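Local atomic coordinates of fucose-specific lectin (Aleuria aurantia, PDB entry 6GKE), a protein that binds L-fucose, with the strongest preference for alpha-1,6-linked core fucose on glycoproteins, using five sites between the blades of a six-bladed beta-propeller. Residues Q75-C80 with L87-Y92; L115-W120 with I130-Q135; A157-T162 with L178-Q183; G169-G174 with A216-S221. The protein carries 1 engineered substitution. One frame throughout, in Å; residues are numbered along the deposited sequence. Where two conformers were deposited one is given.

The four contacts follow the six-bladed propeller from one blade to the next. Interactions 1 and 2 each lie inside a blade, pairing strands 73-81 with 87-93 and 116-120 with 129-134. Their centres are about 11 Å apart, and they touch where L115 packs on Y79, C80 and L87. Interactions 3 and 4 cross between blades: 153-162 meets 177-183 of the following sheet, and 168-174 meets 213-219. Their segments alternate along the chain, and strands 168-174 and 177-183 are neighbours in one sheet. Interactions 2 and 3 touch the same fucose (chain E), so one binding site draws on two successive blades. Interactions 1 and 3 are about 22 Å apart between centres.

Interaction 1: residues Q75-C80 with L87-Y92; sequences QIRVYC and LSEFVY. With FUC (alpha-L-fucopyranose), chain B; FUC (alpha-L-fucopyranose), chain C.
R77 and E89 stand on the same face of the hairpin of strands 73-81 and 87-93 in a propeller blade and meet through the fucose of chain B. The sugar's O4 accepts from R77 NE at 2.9 Å and donates to E89 OE2 at 2.7 Å, while its O3 donates to E89 OE1 at 2.6 Å. R77 NH2 reaches the ring oxygen O5 at 2.9 Å. The guanidinium and carboxylate planes are turned 81° apart, and R77 NE stays 4.1 Å from E89 OE2, beyond a salt bridge. W153 and Q101 also hydrogen-bond this sugar.

A second shell fixes both groups. E89 extends with CG anti to its backbone N (chi1 178°) and runs alongside Y79, whose OH donates to OE2 at 2.8 Å from the anti side of the carboxylate. R77 NH1 bonds to I76 O and, in the conformer described, joins NH2 in reaching Q75 OE1. V91 CG1 lies over one guanidinium face, toward the rim.

Beneath are three hydrogen-bonded backbone pairs, I76-Y92, V78-F90 and C80-S88. On their face, C80 SG meets the F90 ring edge, 3.6 Å from CE2, and C4 of the chain C fucose sits 3.7 Å above the centre of the Y92 ring.

That OE2 accepts from both Y79 and the sugar is consistent with an ionised E89, whose charge, with that of R77, would polarise the fucose hydroxyls.

Interaction 2: residues L115-W120 with I130-Q135; sequences LAALQW and IRVYYQ. With FUC (alpha-L-fucopyranose), chain E.
Y133 N donates to A116 O over 2.8 Å, and A116 N returns a bond to Y133 O. L118 and R131 form the next reciprocal pair. These bonds join strands 116-120 and 129-134, the first two strands of a four-stranded propeller blade.

Outside the backbone, L118 packs against both R131 and Y133. Its CG sits between the backbone N and carbonyl carbon (chi1 60°); CD1 packs 3.7 Å from R131 CG, and CD2 lies 4.1 Å from Y133 CE2. Beyond it, W120 CH2 hangs 3.5 Å above one face of the R131 guanidinium, displaced toward the rim, with the two planes 60° apart.

That guanidinium serves the fucose of chain E along its edge: R131 NE donates to O4 at 2.8 Å and NH2 to O5 at 2.9 Å, with a further weak NE bond to O5. E146 and W199 supply more bonds to the sugar, and S150 a partner for R131 NH1. The same NH1 donates to I130 O from 62° above the carbonyl plane, tying the head group back to its own strand. At the far end of the pairing, L115 CD2 presses against Y134 CB at 3.6 Å.

Interaction 3: residues A157-T162 with L178-Q183; sequences ASFGST and LRIYYQ. With FUC (alpha-L-fucopyranose), chain F; FUC (alpha-L-fucopyranose), chain E.
The F159 ring turns its edge to I180: CG2 of I180 lies near the ring plane, 4.0 Å from CE1, and the two side chains cross at about a right angle. The same ring stacks with H192 and meets W199. Strands 153-162 and 177-183 belong to successive blades of the propeller, making this an interblade contact. Their segments run within 24° of parallel and meet mainly through side chains, without hydrogen bonds between them; T162 CA approaches Q183 O at 3.3 Å.

F159 reaches the neighbouring blade with CG between the backbone N and the carbonyl carbon (chi1 52°). Further along, the Y182 ring receives T162 CG2 obliquely, 3.8 Å from CD2. G160 lets the Y182 ring come close, its CA 3.9 Å from OH, where a CB would crowd CZ.

Toward the other end the strands diverge around the fucose of chain E, with A157 CB 3.8 Å from its O3 and L178 CD1 3.7 Å from its O4. R179 serves a different site, donating from NE and NH2 to O4 and O5 of the chain F fucose. Its NH1 bonds to L178 O from above the carbonyl plane, and NH2 forms a salt bridge with D195.

One water bridges the blades at the tyrosine tip, accepting from S161 N at 3.0 Å and lying 2.8 Å from Y182 OH.

Interaction 4: residues G169-G174 with A216-S221; sequences GATAIG and AISWGS
T171 and S218 join the segments through their hydroxyls, OG1 and OG 2.8 Å apart in a hydrogen bond that either group could donate. This is the tight part. T171 holds OG1 anti to its backbone N (chi1 -174°), while S218 OG sits between its own N and carbonyl carbon (chi1 65°), which brings the two oxygens together. I173 CG2 packs beside them, 3.7 Å from S218 CB. At the start of the segments T171 CG2 approaches A216 CB at 4.2 Å, and G169, without a side chain, lets the backbones come close there. The strands run nearly parallel, 9° apart, yet no backbone hydrogen bonds join them.

Water begins beside the hydroxyl pair and takes over toward the other end. One molecule donates to A172 O at 2.6 Å, lies 2.9 Å from S218 OG and makes a weak bond to S218 O. Two more lie between I173 O and G220 O, each within 2.8 Å of both, though other nearby acceptors leave uncertain which bonds form at once. Here segment 169-174 forms a classic beta bulge at I173 and G174, and segment 216-221 has left its strand for an exposed loop. I173, beside R179, lines a fucose pocket.

Strands 168-174 and 213-219 are each the first of their blade, lying side by side in the propeller. T171 and G169 pair with R179 and Y181 of strand 177-183, I217 pairs with R226 of strand 224-230, and A170 and A172 pack against A116, L118 and W120 of the preceding blade.

Interaction 1: residues Q75-C80 with L87-Y92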
# COMPACT_ATOMS: atom_id res chain seq x y z
N GLN A 75 -9.57 15.81 -26.39
CA GLN A 75 -9.41 16.62 -25.19
C GLN A 75 -9.59 15.72 -23.97
O GLN A 75 -10.54 14.94 -23.89
CB GLN A 75 -10.41 17.77 -25.16
CG GLN A 75 -10.28 18.73 -26.34
CD GLN A 75 -9.19 19.76 -26.17
OE1 GLN A 75 -8.73 20.03 -25.06
NE2 GLN A 75 -8.78 20.34 -27.28
N ILE A 76 -8.67 15.85 -23.01
CA ILE A 76 -8.79 15.17 -21.73
C ILE A 76 -8.60 16.21 -20.63
O ILE A 76 -7.76 17.11 -20.77
CB ILE A 76 -7.80 14.00 -21.56
CG1 ILE A 76 -7.89 13.03 -22.74
CG2 ILE A 76 -8.02 13.30 -20.23
CD1 ILE A 76 -6.74 12.05 -22.84
N ARG A 77 -9.37 16.08 -19.56
CA ARG A 77 -9.15 16.88 -18.35
C ARG A 77 -9.07 15.92 -17.17
O ARG A 77 -9.95 15.06 -17.02
CB ARG A 77 -10.27 17.89 -18.13
CG ARG A 77 -10.52 18.83 -19.31
CD ARG A 77 -9.36 19.77 -19.56
NE ARG A 77 -9.62 20.71 -20.65
CZ ARG A 77 -9.35 20.50 -21.94
NH1 ARG A 77 -8.80 19.37 -22.34
NH2 ARG A 77 -9.65 21.43 -22.83
N VAL A 78 -8.01 16.06 -16.37
CA VAL A 78 -7.80 15.27 -15.18
C VAL A 78 -7.80 16.22 -13.98
O VAL A 78 -7.00 17.15 -13.93
CB VAL A 78 -6.50 14.45 -15.24
CG1 VAL A 78 -6.31 13.64 -13.96
CG2 VAL A 78 -6.48 13.53 -16.45
N TYR A 79 -8.71 15.97 -13.04
CA TYR A 79 -8.89 16.78 -11.83
C TYR A 79 -8.21 16.09 -10.65
O TYR A 79 -8.24 14.87 -10.53
CB TYR A 79 -10.38 17.04 -11.57
CG TYR A 79 -10.96 17.79 -12.74
CD1 TYR A 79 -10.67 19.13 -12.91
CD2 TYR A 79 -11.67 17.15 -13.75
CE1 TYR A 79 -11.08 19.83 -14.03
CE2 TYR A 79 -12.09 17.83 -14.88
CZ TYR A 79 -11.77 19.17 -15.03
OH TYR A 79 -12.13 19.82 -16.18
N CYS A 80 -7.61 16.92 -9.80
CA CYS A 80 -6.85 16.46 -8.65
C CYS A 80 -6.75 17.61 -7.66
O CYS A 80 -7.37 18.65 -7.85
CB CYS A 80 -5.48 15.95 -9.10
SG CYS A 80 -4.44 17.26 -9.80
N LEU A 87 -8.09 22.65 -5.72
CA LEU A 87 -8.59 21.91 -6.87
C LEU A 87 -7.80 22.32 -8.11
O LEU A 87 -7.70 23.50 -8.41
CB LEU A 87 -10.08 22.21 -7.01
CG LEU A 87 -10.82 21.46 -8.12
CD1 LEU A 87 -10.74 19.95 -7.92
CD2 LEU A 87 -12.26 21.93 -8.16
N SER A 88 -7.26 21.32 -8.81
CA SER A 88 -6.31 21.52 -9.89
C SER A 88 -6.71 20.64 -11.08
O SER A 88 -7.49 19.70 -10.95
CB SER A 88 -4.91 21.22 -9.42
OG SER A 88 -4.55 22.04 -8.32
N GLU A 89 -6.14 20.96 -12.25
CA GLU A 89 -6.55 20.36 -13.51
C GLU A 89 -5.35 20.24 -14.44
O GLU A 89 -4.62 21.21 -14.65
CB GLU A 89 -7.62 21.24 -14.15
CG GLU A 89 -8.13 20.78 -15.51
CD GLU A 89 -8.92 21.86 -16.22
OE1 GLU A 89 -8.39 22.99 -16.32
OE2 GLU A 89 -10.06 21.57 -16.67
N PHE A 90 -5.20 19.05 -15.02
CA PHE A 90 -4.28 18.82 -16.13
C PHE A 90 -5.09 18.64 -17.40
O PHE A 90 -6.14 18.02 -17.42
CB PHE A 90 -3.34 17.65 -15.84
CG PHE A 90 -2.44 17.97 -14.68
CD1 PHE A 90 -1.36 18.82 -14.87
CD2 PHE A 90 -2.72 17.54 -13.40
CE1 PHE A 90 -0.57 19.22 -13.80
CE2 PHE A 90 -1.93 17.93 -12.33
CZ PHE A 90 -0.86 18.77 -12.54
N VAL A 91 -4.56 19.23 -18.48
CA VAL A 91 -5.20 19.32 -19.77
C VAL A 91 -4.38 18.53 -20.79
O VAL A 91 -3.19 18.80 -20.94
CB VAL A 91 -5.28 20.79 -20.22
CG1 VAL A 91 -5.61 20.95 -21.70
CG2 VAL A 91 -6.25 21.57 -19.35
N TYR A 92 -5.02 17.61 -21.52
CA TYR A 92 -4.50 17.15 -22.79
C TYR A 92 -5.28 17.92 -23.85
O TYR A 92 -6.50 17.79 -23.94
CB TYR A 92 -4.64 15.64 -22.98
CG TYR A 92 -3.94 15.16 -24.23
CD1 TYR A 92 -2.56 15.03 -24.26
CD2 TYR A 92 -4.65 14.86 -25.38
CE1 TYR A 92 -1.91 14.60 -25.40
CE2 TYR A 92 -4.00 14.43 -26.53
CZ TYR A 92 -2.63 14.29 -26.54
OH TYR A 92 -1.99 13.86 -27.67
C1 FUC B . -9.08 24.69 -21.10
C2 FUC B . -8.77 24.63 -19.61
C3 FUC B . -10.01 24.99 -18.79
C4 FUC B . -11.15 24.07 -19.20
C5 FUC B . -11.41 24.24 -20.70
C6 FUC B . -12.55 23.38 -21.22
O2 FUC B . -7.70 25.54 -19.30
O3 FUC B . -9.71 24.93 -17.39
O4 FUC B . -10.84 22.69 -18.98
O5 FUC B . -10.22 23.89 -21.42
C1 FUC C . -2.09 9.30 -26.65
C2 FUC C . -1.47 9.42 -25.27
C3 FUC C . -1.81 10.77 -24.64
C4 FUC C . -3.31 11.01 -24.67
C5 FUC C . -3.81 10.88 -26.11
C6 FUC C . -5.31 11.07 -26.25
O1 FUC C . -1.40 10.21 -27.50
O2 FUC C . -0.05 9.30 -25.39
O3 FUC C . -1.28 10.84 -23.31
O4 FUC C . -4.01 10.05 -23.87
O5 FUC C . -3.49 9.58 -26.60

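Interaction 2: residues L115-W120 with I130-Q135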
# COMPACT_ATOMS: atom_id res chain seq x y z
N LEU A 115 -13.37 13.28 -5.66
CA LEU A 115 -13.73 14.12 -6.79
C LEU A 115 -14.52 13.29 -7.79
O LEU A 115 -14.21 12.11 -8.02
CB LEU A 115 -12.49 14.67 -7.50
CG LEU A 115 -11.64 15.67 -6.73
CD1 LEU A 115 -10.40 16.02 -7.53
CD2 LEU A 115 -12.42 16.93 -6.38
N ALA A 116 -15.48 13.94 -8.45
CA ALA A 116 -16.12 13.37 -9.61
C ALA A 116 -16.25 14.46 -10.66
O ALA A 116 -16.24 15.65 -10.34
CB ALA A 116 -17.48 12.80 -9.26
N ALA A 117 -16.38 14.05 -11.92
CA ALA A 117 -16.57 15.01 -12.99
C ALA A 117 -17.43 14.39 -14.08
O ALA A 117 -17.45 13.17 -14.26
CB ALA A 117 -15.24 15.47 -13.55
N LEU A 118 -18.13 15.26 -14.80
CA LEU A 118 -18.88 14.87 -15.98
C LEU A 118 -18.70 15.94 -17.05
O LEU A 118 -18.25 17.06 -16.79
CB LEU A 118 -20.36 14.63 -15.64
CG LEU A 118 -21.15 15.81 -15.07
CD1 LEU A 118 -21.50 16.86 -16.12
CD2 LEU A 118 -22.43 15.31 -14.40
N GLN A 119 -19.07 15.58 -18.28
CA GLN A 119 -19.01 16.49 -19.40
C GLN A 119 -20.13 16.13 -20.37
O GLN A 119 -20.44 14.95 -20.55
CB GLN A 119 -17.64 16.39 -20.08
CG GLN A 119 -17.39 17.42 -21.17
CD GLN A 119 -18.02 17.17 -22.52
OE1 GLN A 119 -18.32 18.12 -23.25
NE2 GLN A 119 -18.19 15.90 -22.90
N TRP A 120 -20.70 17.14 -21.02
CA TRP A 120 -21.56 16.89 -22.17
C TRP A 120 -21.40 18.02 -23.19
O TRP A 120 -21.12 19.16 -22.85
CB TRP A 120 -23.05 16.75 -21.79
CG TRP A 120 -23.75 18.07 -21.71
CD1 TRP A 120 -24.38 18.71 -22.74
CD2 TRP A 120 -23.82 18.96 -20.59
NE1 TRP A 120 -24.84 19.93 -22.33
CE2 TRP A 120 -24.52 20.11 -21.01
CE3 TRP A 120 -23.38 18.89 -19.26
CZ2 TRP A 120 -24.78 21.18 -20.16
CZ3 TRP A 120 -23.64 19.95 -18.42
CH2 TRP A 120 -24.33 21.08 -18.87
N ILE A 130 -18.44 21.17 -18.61
CA ILE A 130 -17.82 20.33 -17.60
C ILE A 130 -18.42 20.69 -16.24
O ILE A 130 -18.66 21.86 -15.96
CB ILE A 130 -16.29 20.49 -17.58
CG1 ILE A 130 -15.67 20.26 -18.96
CG2 ILE A 130 -15.66 19.57 -16.54
CD1 ILE A 130 -14.24 20.72 -19.07
N ARG A 131 -18.62 19.68 -15.40
CA ARG A 131 -19.00 19.90 -14.01
C ARG A 131 -18.10 19.03 -13.14
O ARG A 131 -17.90 17.86 -13.44
CB ARG A 131 -20.47 19.55 -13.77
CG ARG A 131 -21.46 20.27 -14.68
CD ARG A 131 -21.55 21.75 -14.38
NE ARG A 131 -22.55 22.46 -15.18
CZ ARG A 131 -22.33 23.09 -16.34
NH1 ARG A 131 -21.16 22.98 -16.96
NH2 ARG A 131 -23.28 23.83 -16.88
N VAL A 132 -17.57 19.63 -12.07
CA VAL A 132 -16.67 18.97 -11.14
C VAL A 132 -17.30 19.03 -9.75
O VAL A 132 -17.76 20.09 -9.33
CB VAL A 132 -15.27 19.61 -11.15
CG1 VAL A 132 -14.34 18.92 -10.17
CG2 VAL A 132 -14.67 19.63 -12.54
N TYR A 133 -17.31 17.89 -9.05
CA TYR A 133 -17.95 17.75 -7.75
C TYR A 133 -16.89 17.41 -6.70
O TYR A 133 -16.01 16.58 -6.93
CB TYR A 133 -19.05 16.68 -7.81
CG TYR A 133 -20.10 17.06 -8.83
CD1 TYR A 133 -21.16 17.87 -8.49
CD2 TYR A 133 -19.95 16.70 -10.16
CE1 TYR A 133 -22.07 18.31 -9.44
CE2 TYR A 133 -20.85 17.12 -11.12
CZ TYR A 133 -21.91 17.94 -10.77
OH TYR A 133 -22.78 18.36 -11.74
N TYR A 134 -17.00 18.08 -5.55
CA TYR A 134 -16.00 18.02 -4.50
C TYR A 134 -16.67 18.38 -3.18
O TYR A 134 -17.80 18.85 -3.15
CB TYR A 134 -14.85 18.99 -4.79
CG TYR A 134 -15.25 20.44 -4.77
CD1 TYR A 134 -15.89 21.03 -5.84
CD2 TYR A 134 -15.03 21.23 -3.65
CE1 TYR A 134 -16.31 22.36 -5.81
CE2 TYR A 134 -15.44 22.55 -3.60
CZ TYR A 134 -16.08 23.12 -4.69
OH TYR A 134 -16.49 24.43 -4.65
N GLN A 135 -15.94 18.19 -2.08
CA GLN A 135 -16.40 18.63 -0.77
C GLN A 135 -15.38 19.61 -0.19
O GLN A 135 -14.18 19.52 -0.44
CB GLN A 135 -16.60 17.44 0.17
CG GLN A 135 -17.65 16.49 -0.38
CD GLN A 135 -18.17 15.54 0.67
OE1 GLN A 135 -17.51 14.57 1.04
NE2 GLN A 135 -19.36 15.84 1.18
C1 FUC E . -25.51 25.39 -14.27
C2 FUC E . -25.19 25.06 -12.82
C3 FUC E . -26.13 23.95 -12.34
C4 FUC E . -26.03 22.73 -13.27
C5 FUC E . -26.43 23.20 -14.67
C6 FUC E . -26.42 22.07 -15.68
O1 FUC E . -26.78 26.04 -14.30
O2 FUC E . -25.31 26.25 -12.02
O3 FUC E . -25.85 23.60 -10.98
O4 FUC E . -24.70 22.22 -13.34
O5 FUC E . -25.51 24.21 -15.10

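Interaction 3: residues A157-T162 with L178-Q183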
# COMPACT_ATOMS: atom_id res chain seq x y z
N ALA A 157 -23.80 24.52 -7.79
CA ALA A 157 -24.69 24.16 -6.70
C ALA A 157 -23.92 23.57 -5.51
O ALA A 157 -22.75 23.20 -5.60
CB ALA A 157 -25.72 23.18 -7.20
N SER A 158 -24.65 23.48 -4.39
CA SER A 158 -24.25 22.62 -3.30
C SER A 158 -25.49 21.90 -2.77
O SER A 158 -26.59 22.45 -2.75
CB SER A 158 -23.52 23.37 -2.22
OG SER A 158 -24.41 24.21 -1.52
N PHE A 159 -25.30 20.63 -2.41
CA PHE A 159 -26.41 19.76 -2.06
C PHE A 159 -25.91 18.55 -1.28
O PHE A 159 -24.73 18.21 -1.33
CB PHE A 159 -27.17 19.31 -3.31
CG PHE A 159 -26.31 18.70 -4.39
CD1 PHE A 159 -25.91 17.37 -4.33
CD2 PHE A 159 -25.89 19.46 -5.47
CE1 PHE A 159 -25.10 16.83 -5.32
CE2 PHE A 159 -25.10 18.91 -6.47
CZ PHE A 159 -24.70 17.60 -6.38
N GLY A 160 -26.83 17.90 -0.57
CA GLY A 160 -26.56 16.65 0.08
C GLY A 160 -26.00 16.83 1.48
O GLY A 160 -25.51 17.88 1.85
N SER A 161 -26.08 15.74 2.24
CA SER A 161 -25.49 15.62 3.56
C SER A 161 -24.88 14.22 3.67
O SER A 161 -25.61 13.23 3.66
CB SER A 161 -26.52 15.86 4.62
OG SER A 161 -25.96 15.77 5.92
N THR A 162 -23.54 14.14 3.72
CA THR A 162 -22.86 12.91 3.33
C THR A 162 -22.10 12.28 4.49
O THR A 162 -21.77 12.92 5.49
CB THR A 162 -21.89 13.15 2.16
OG1 THR A 162 -20.70 13.77 2.63
CG2 THR A 162 -22.49 14.00 1.06
N LEU A 178 -28.17 15.75 -15.63
CA LEU A 178 -27.10 15.28 -14.75
C LEU A 178 -27.65 14.40 -13.64
O LEU A 178 -28.72 14.70 -13.09
CB LEU A 178 -26.40 16.48 -14.11
CG LEU A 178 -26.08 17.65 -15.03
CD1 LEU A 178 -25.32 18.72 -14.26
CD2 LEU A 178 -25.30 17.21 -16.26
N ARG A 179 -26.89 13.37 -13.27
CA ARG A 179 -27.22 12.55 -12.12
C ARG A 179 -25.95 12.36 -11.28
O ARG A 179 -24.91 11.95 -11.80
CB ARG A 179 -27.79 11.19 -12.54
CG ARG A 179 -29.11 11.27 -13.29
CD ARG A 179 -30.26 11.80 -12.45
NE ARG A 179 -31.53 11.80 -13.16
CZ ARG A 179 -31.99 12.80 -13.92
NH1 ARG A 179 -31.27 13.89 -14.13
NH2 ARG A 179 -33.19 12.69 -14.47
N ILE A 180 -26.07 12.68 -9.99
CA ILE A 180 -24.97 12.63 -9.03
C ILE A 180 -25.35 11.65 -7.93
O ILE A 180 -26.45 11.72 -7.39
CB ILE A 180 -24.70 14.03 -8.43
CG1 ILE A 180 -24.62 15.13 -9.50
CG2 ILE A 180 -23.46 13.98 -7.54
CD1 ILE A 180 -23.57 14.93 -10.56
N TYR A 181 -24.42 10.74 -7.62
CA TYR A 181 -24.62 9.67 -6.64
C TYR A 181 -23.61 9.85 -5.52
O TYR A 181 -22.44 10.12 -5.76
CB TYR A 181 -24.49 8.30 -7.31
CG TYR A 181 -25.49 8.13 -8.41
CD1 TYR A 181 -26.79 7.72 -8.15
CD2 TYR A 181 -25.19 8.52 -9.71
CE1 TYR A 181 -27.74 7.66 -9.14
CE2 TYR A 181 -26.14 8.46 -10.72
CZ TYR A 181 -27.42 8.04 -10.43
OH TYR A 181 -28.36 8.02 -11.43
N TYR A 182 -24.07 9.69 -4.28
CA TYR A 182 -23.22 9.90 -3.12
C TYR A 182 -23.79 9.08 -1.96
O TYR A 182 -24.91 8.60 -2.06
CB TYR A 182 -23.16 11.39 -2.77
CG TYR A 182 -24.50 11.97 -2.40
CD1 TYR A 182 -25.39 12.41 -3.36
CD2 TYR A 182 -24.90 12.02 -1.07
CE1 TYR A 182 -26.64 12.90 -3.02
CE2 TYR A 182 -26.14 12.52 -0.72
CZ TYR A 182 -27.02 12.96 -1.69
OH TYR A 182 -28.24 13.43 -1.33
N GLN A 183 -23.03 8.95 -0.87
CA GLN A 183 -23.49 8.19 0.27
C GLN A 183 -23.87 9.17 1.39
O GLN A 183 -23.03 9.93 1.87
CB GLN A 183 -22.43 7.19 0.72
CG GLN A 183 -22.92 6.25 1.81
CD GLN A 183 -21.95 5.13 2.08
OE1 GLN A 183 -20.74 5.33 2.07
NE2 GLN A 183 -22.48 3.94 2.33
C1 FUC F . -35.42 10.61 -12.35
C2 FUC F . -34.80 9.94 -11.13
C3 FUC F . -34.47 8.48 -11.45
C4 FUC F . -33.58 8.41 -12.69
C5 FUC F . -34.32 9.06 -13.85
C6 FUC F . -33.50 9.06 -15.13
O1 FUC F . -36.71 10.04 -12.53
O2 FUC F . -35.69 10.05 -10.02
O3 FUC F . -33.90 7.83 -10.31
O4 FUC F . -32.36 9.12 -12.49
O5 FUC F . -34.61 10.43 -13.51
C1 FUC E . -25.51 25.39 -14.27
C2 FUC E . -25.19 25.06 -12.82
C3 FUC E . -26.13 23.95 -12.34
C4 FUC E . -26.03 22.73 -13.27
C5 FUC E . -26.43 23.20 -14.67
C6 FUC E . -26.42 22.07 -15.68
O1 FUC E . -26.78 26.04 -14.30
O2 FUC E . -25.31 26.25 -12.02
O3 FUC E . -25.85 23.60 -10.98
O4 FUC E . -24.70 22.22 -13.34
O5 FUC E . -25.51 24.21 -15.10
O HOH W 1 -28.51 14.19 1.35

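Interaction 4: residues G169-G174 with A216-S221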
# COMPACT_ATOMS: atom_id res chain seq x y z
N GLY A 169 -20.28 9.70 -7.56
CA GLY A 169 -20.42 9.34 -8.96
C GLY A 169 -21.15 10.45 -9.69
O GLY A 169 -22.05 11.06 -9.13
N ALA A 170 -20.74 10.75 -10.92
CA ALA A 170 -21.35 11.85 -11.68
C ALA A 170 -21.45 11.46 -13.15
O ALA A 170 -20.45 11.10 -13.76
CB ALA A 170 -20.54 13.11 -11.52
N THR A 171 -22.65 11.57 -13.72
CA THR A 171 -22.81 11.23 -15.13
C THR A 171 -23.82 12.17 -15.78
O THR A 171 -24.83 12.55 -15.17
CB THR A 171 -23.16 9.74 -15.28
OG1 THR A 171 -23.17 9.39 -16.66
CG2 THR A 171 -24.49 9.36 -14.66
N ALA A 172 -23.54 12.54 -17.03
CA ALA A 172 -24.48 13.29 -17.87
C ALA A 172 -25.30 12.27 -18.66
O ALA A 172 -24.80 11.67 -19.60
CB ALA A 172 -23.74 14.24 -18.78
N ILE A 173 -26.55 12.07 -18.24
CA ILE A 173 -27.40 11.02 -18.81
C ILE A 173 -28.03 11.47 -20.14
O ILE A 173 -28.62 10.67 -20.84
CB ILE A 173 -28.47 10.56 -17.81
CG1 ILE A 173 -29.52 11.64 -17.52
CG2 ILE A 173 -27.82 10.05 -16.53
CD1 ILE A 173 -30.75 11.11 -16.80
N GLY A 174 -27.91 12.76 -20.44
CA GLY A 174 -28.37 13.34 -21.68
C GLY A 174 -27.86 14.77 -21.74
O GLY A 174 -27.21 15.22 -20.80
N ALA A 216 -20.29 6.13 -11.58
CA ALA A 216 -21.53 6.06 -12.34
C ALA A 216 -21.25 6.35 -13.81
O ALA A 216 -20.43 7.20 -14.13
CB ALA A 216 -22.56 7.03 -11.80
N ILE A 217 -21.99 5.64 -14.67
CA ILE A 217 -21.93 5.82 -16.12
C ILE A 217 -23.36 5.83 -16.66
O ILE A 217 -24.31 5.40 -15.99
CB ILE A 217 -21.10 4.71 -16.80
CG1 ILE A 217 -21.73 3.33 -16.54
CG2 ILE A 217 -19.65 4.78 -16.35
CD1 ILE A 217 -21.19 2.20 -17.37
N SER A 218 -23.51 6.27 -17.91
CA SER A 218 -24.81 6.26 -18.56
C SER A 218 -24.61 6.32 -20.07
O SER A 218 -23.56 6.75 -20.55
CB SER A 218 -25.67 7.41 -18.08
OG SER A 218 -25.12 8.67 -18.47
N TRP A 219 -25.64 5.89 -20.80
CA TRP A 219 -25.62 5.97 -22.25
C TRP A 219 -27.05 5.83 -22.76
O TRP A 219 -27.96 5.43 -22.04
CB TRP A 219 -24.71 4.90 -22.87
CG TRP A 219 -25.25 3.51 -22.79
CD1 TRP A 219 -25.90 2.79 -23.75
CD2 TRP A 219 -25.15 2.64 -21.64
NE1 TRP A 219 -26.21 1.54 -23.28
CE2 TRP A 219 -25.77 1.42 -21.99
CE3 TRP A 219 -24.58 2.77 -20.37
CZ2 TRP A 219 -25.84 0.35 -21.09
CZ3 TRP A 219 -24.65 1.71 -19.48
CH2 TRP A 219 -25.27 0.52 -19.84
N GLY A 220 -27.23 6.15 -24.04
CA GLY A 220 -28.43 5.79 -24.75
C GLY A 220 -29.56 6.78 -24.57
O GLY A 220 -29.37 7.94 -24.21
N SER A 221 -30.77 6.31 -24.89
CA SER A 221 -31.95 7.14 -25.05
C SER A 221 -32.95 6.99 -23.90
O SER A 221 -33.74 7.88 -23.65
CB SER A 221 -32.63 6.84 -26.37
OG SER A 221 -33.07 5.49 -26.45
O HOH W 2 -24.20 9.60 -21.01
O HOH W 3 -27.33 9.11 -22.71
O HOH W 4 -30.36 10.20 -23.03